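Local coordinates for protein aminotransferase class I and II (Anaerococcus prevotii, PDB 4EMY) that binds pyridoxal 5'-phosphate and, as a homodimeric aminotransferase, probably transfers amino groups between amino acids and keto acids, at residues A[357-362]-A[387-392]. Sequence-based numbering, arbitrary orientation.
Sequences FFTFIP and IRVAIC
Arg388 lays its guanidinium flat on the ring of Phe358, planes 15° apart, with Phe358 CE2 over the guanidinium centre. The cation-pi contact is off-centre, Arg388 CZ lying 3.8 Å from the Phe358 ring centroid, while Arg388 CD covers the same ring through a CH-pi contact. A bend at chi3 (71°) brings NE of Arg388 over the CD2-CE2 side of the ring. Its NH1 bonds OD1 of Asn190, a residue that binds pyridoxal phosphate, and NH2 bonds Ala43 O, so the guanidinium is fixed from several directions beside the cofactor pocket. On the sheet face carrying Phe360 and Arg388, the Phe360 ring lies over Ile387 O (CD2 to O, 3.3 Å).

Four regular backbone bonds join Thr359 and Ile361 to Val389 and Ile387. Past the inverse gamma turn at Ala390 a single one follows, Cys392 N to Phe357 O, and Cys392 CB sits over the Phe357 ring. Partly exposed Arg388 marks the less buried side; the other touching residues are buried.

Strand 386-389 is the middle of a three-stranded antiparallel sheet, between 359-362 and 381-382. Thr359, Ile361 and Val389 pack on Phe339 of helix 315-345, and Leu406 of helix 399-411 meets Ile361 and Val389.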
ATOM      1  N   PHE A 357      -9.464  14.057  16.773  1.00 39.08           N
ATOM      2  CA  PHE A 357      -9.359  12.964  17.745  1.00 39.40           C
ATOM      3  C   PHE A 357      -8.592  13.370  18.995  1.00 39.99           C
ATOM      4  O   PHE A 357      -8.538  12.616  19.974  1.00 40.61           O
ATOM      5  CB  PHE A 357      -8.665  11.749  17.113  1.00 38.78           C
ATOM      6  CG  PHE A 357      -9.602  10.768  16.456  1.00 38.75           C
ATOM      7  CD1 PHE A 357     -10.837  11.171  15.951  1.00 39.07           C
ATOM      8  CD2 PHE A 357      -9.230   9.436  16.316  1.00 38.62           C
ATOM      9  CE1 PHE A 357     -11.689  10.260  15.345  1.00 39.19           C
ATOM     10  CE2 PHE A 357     -10.077   8.520  15.708  1.00 38.69           C
ATOM     11  CZ  PHE A 357     -11.304   8.936  15.214  1.00 38.94           C
ATOM     12  N   PHE A 358      -8.000  14.559  18.958  1.00 39.94           N
ATOM     13  CA  PHE A 358      -7.080  14.979  19.999  1.00 40.44           C
ATOM     14  C   PHE A 358      -7.348  16.410  20.415  1.00 41.22           C
ATOM     15  O   PHE A 358      -7.707  17.241  19.578  1.00 41.25           O
ATOM     16  CB  PHE A 358      -5.634  14.888  19.504  1.00 40.03           C
ATOM     17  CG  PHE A 358      -5.310  13.617  18.771  1.00 39.24           C
ATOM     18  CD1 PHE A 358      -5.405  13.560  17.381  1.00 38.45           C
ATOM     19  CD2 PHE A 358      -4.893  12.487  19.461  1.00 39.47           C
ATOM     20  CE1 PHE A 358      -5.100  12.396  16.694  1.00 37.68           C
ATOM     21  CE2 PHE A 358      -4.589  11.318  18.777  1.00 39.01           C
ATOM     22  CZ  PHE A 358      -4.690  11.275  17.392  1.00 38.09           C
ATOM     23  N   THR A 359      -7.177  16.678  21.709  1.00 41.98           N
ATOM     24  CA  THR A 359      -7.111  18.032  22.248  1.00 42.79           C
ATOM     25  C   THR A 359      -5.666  18.269  22.655  1.00 43.05           C
ATOM     26  O   THR A 359      -4.959  17.321  23.003  1.00 42.96           O
ATOM     27  CB  THR A 359      -7.992  18.202  23.498  1.00 43.92           C
ATOM     28  OG1 THR A 359      -7.648  17.200  24.460  1.00 44.12           O
ATOM     29  CG2 THR A 359      -9.464  18.090  23.150  1.00 43.99           C
ATOM     30  N   PHE A 360      -5.220  19.519  22.631  1.00 43.63           N
ATOM     31  CA  PHE A 360      -3.804  19.787  22.850  1.00 44.04           C
ATOM     32  C   PHE A 360      -3.532  20.819  23.927  1.00 45.62           C
ATOM     33  O   PHE A 360      -4.061  21.932  23.896  1.00 46.31           O
ATOM     34  CB  PHE A 360      -3.133  20.202  21.542  1.00 43.42           C
ATOM     35  CG  PHE A 360      -1.644  20.022  21.534  1.00 43.72           C
ATOM     36  CD1 PHE A 360      -0.798  21.075  21.863  1.00 45.07           C
ATOM     37  CD2 PHE A 360      -1.082  18.800  21.178  1.00 42.93           C
ATOM     38  CE1 PHE A 360       0.578  20.915  21.840  1.00 45.69           C
ATOM     39  CE2 PHE A 360       0.293  18.631  21.156  1.00 43.52           C
ATOM     40  CZ  PHE A 360       1.123  19.690  21.486  1.00 44.93           C
ATOM     41  N   ILE A 361      -2.688  20.427  24.876  1.00 46.40           N
ATOM     42  CA  ILE A 361      -2.193  21.326  25.907  1.00 48.06           C
ATOM     43  C   ILE A 361      -0.784  21.796  25.537  1.00 48.82           C
ATOM     44  O   ILE A 361       0.161  21.007  25.545  1.00 48.75           O
ATOM     45  CB  ILE A 361      -2.224  20.668  27.307  1.00 48.65           C
ATOM     46  CG1 ILE A 361      -3.633  20.728  27.898  1.00 48.80           C
ATOM     47  CG2 ILE A 361      -1.305  21.395  28.271  1.00 50.34           C
ATOM     48  CD1 ILE A 361      -4.573  19.645  27.428  1.00 47.53           C
ATOM     49  N   PRO A 362      -0.648  23.082  25.182  1.00 49.85           N
ATOM     50  CA  PRO A 362       0.680  23.641  24.918  1.00 51.09           C
ATOM     51  C   PRO A 362       1.504  23.809  26.204  1.00 52.94           C
ATOM     52  O   PRO A 362       0.971  24.216  27.242  1.00 53.83           O
ATOM     53  CB  PRO A 362       0.374  24.995  24.273  1.00 51.67           C
ATOM     54  CG  PRO A 362      -0.996  25.345  24.743  1.00 51.60           C
ATOM     55  CD  PRO A 362      -1.728  24.054  24.931  1.00 50.08           C
ATOM     56  N   ILE A 387       1.464  18.529  25.057  1.00 47.86           N
ATOM     57  CA  ILE A 387       0.864  17.235  25.321  1.00 47.53           C
ATOM     58  C   ILE A 387      -0.358  17.018  24.436  1.00 46.96           C
ATOM     59  O   ILE A 387      -1.247  17.873  24.357  1.00 46.88           O
ATOM     60  CB  ILE A 387       0.496  17.094  26.811  1.00 47.87           C
ATOM     61  CG1 ILE A 387       1.767  17.024  27.660  1.00 48.66           C
ATOM     62  CG2 ILE A 387      -0.369  15.862  27.047  1.00 47.70           C
ATOM     63  CD1 ILE A 387       1.543  17.325  29.124  1.00 49.27           C
ATOM     64  N   ARG A 388      -0.386  15.872  23.763  1.00 46.71           N
ATOM     65  CA  ARG A 388      -1.520  15.497  22.938  1.00 46.37           C
ATOM     66  C   ARG A 388      -2.397  14.486  23.672  1.00 46.46           C
ATOM     67  O   ARG A 388      -1.950  13.388  24.013  1.00 46.65           O
ATOM     68  CB  ARG A 388      -1.052  14.935  21.601  1.00 46.28           C
ATOM     69  CG  ARG A 388      -2.163  14.825  20.577  1.00 46.14           C
ATOM     70  CD  ARG A 388      -1.724  14.027  19.369  1.00 46.25           C
ATOM     71  NE  ARG A 388      -1.573  12.607  19.668  1.00 46.50           N
ATOM     72  CZ  ARG A 388      -1.350  11.671  18.753  1.00 46.70           C
ATOM     73  NH1 ARG A 388      -1.261  11.994  17.472  1.00 46.75           N
ATOM     74  NH2 ARG A 388      -1.228  10.406  19.118  1.00 47.05           N
ATOM     75  N   VAL A 389      -3.645  14.873  23.904  1.00 46.50           N
ATOM     76  CA  VAL A 389      -4.596  14.063  24.658  1.00 46.82           C
ATOM     77  C   VAL A 389      -5.552  13.406  23.679  1.00 46.97           C
ATOM     78  O   VAL A 389      -6.362  14.089  23.047  1.00 47.10           O
ATOM     79  CB  VAL A 389      -5.387  14.928  25.664  1.00 47.14           C
ATOM     80  CG1 VAL A 389      -6.314  14.068  26.505  1.00 47.67           C
ATOM     81  CG2 VAL A 389      -4.435  15.706  26.556  1.00 47.15           C
ATOM     82  N   ALA A 390      -5.450  12.086  23.546  1.00 47.16           N
ATOM     83  CA  ALA A 390      -6.274  11.354  22.590  1.00 47.54           C
ATOM     84  C   ALA A 390      -7.678  11.195  23.131  1.00 48.27           C
ATOM     85  O   ALA A 390      -8.076  10.128  23.608  1.00 48.94           O
ATOM     86  CB  ALA A 390      -5.659  10.003  22.256  1.00 47.84           C
ATOM     87  N   ILE A 391      -8.434  12.277  23.041  1.00 48.41           N
ATOM     88  CA  ILE A 391      -9.752  12.338  23.636  1.00 49.38           C
ATOM     89  C   ILE A 391     -10.713  11.292  23.047  1.00 50.29           C
ATOM     90  O   ILE A 391     -11.746  10.986  23.634  1.00 51.36           O
ATOM     91  CB  ILE A 391     -10.298  13.779  23.569  1.00 49.58           C
ATOM     92  CG1 ILE A 391     -11.249  14.029  24.728  1.00 50.58           C
ATOM     93  CG2 ILE A 391     -10.927  14.102  22.217  1.00 49.89           C
ATOM     94  CD1 ILE A 391     -11.562  15.491  24.929  1.00 50.96           C
ATOM     95  N   CYS A 392     -10.339  10.732  21.901  1.00 50.09           N
ATOM     96  CA  CYS A 392     -11.091   9.667  21.241  1.00 51.02           C
ATOM     97  C   CYS A 392     -11.017   8.343  21.997  1.00 51.46           C
ATOM     98  O   CYS A 392     -11.876   7.479  21.834  1.00 52.60           O
ATOM     99  CB  CYS A 392     -10.535   9.458  19.838  1.00 50.77           C
ATOM    100  SG  CYS A 392      -8.776   9.061  19.837  1.00 49.82           S
TER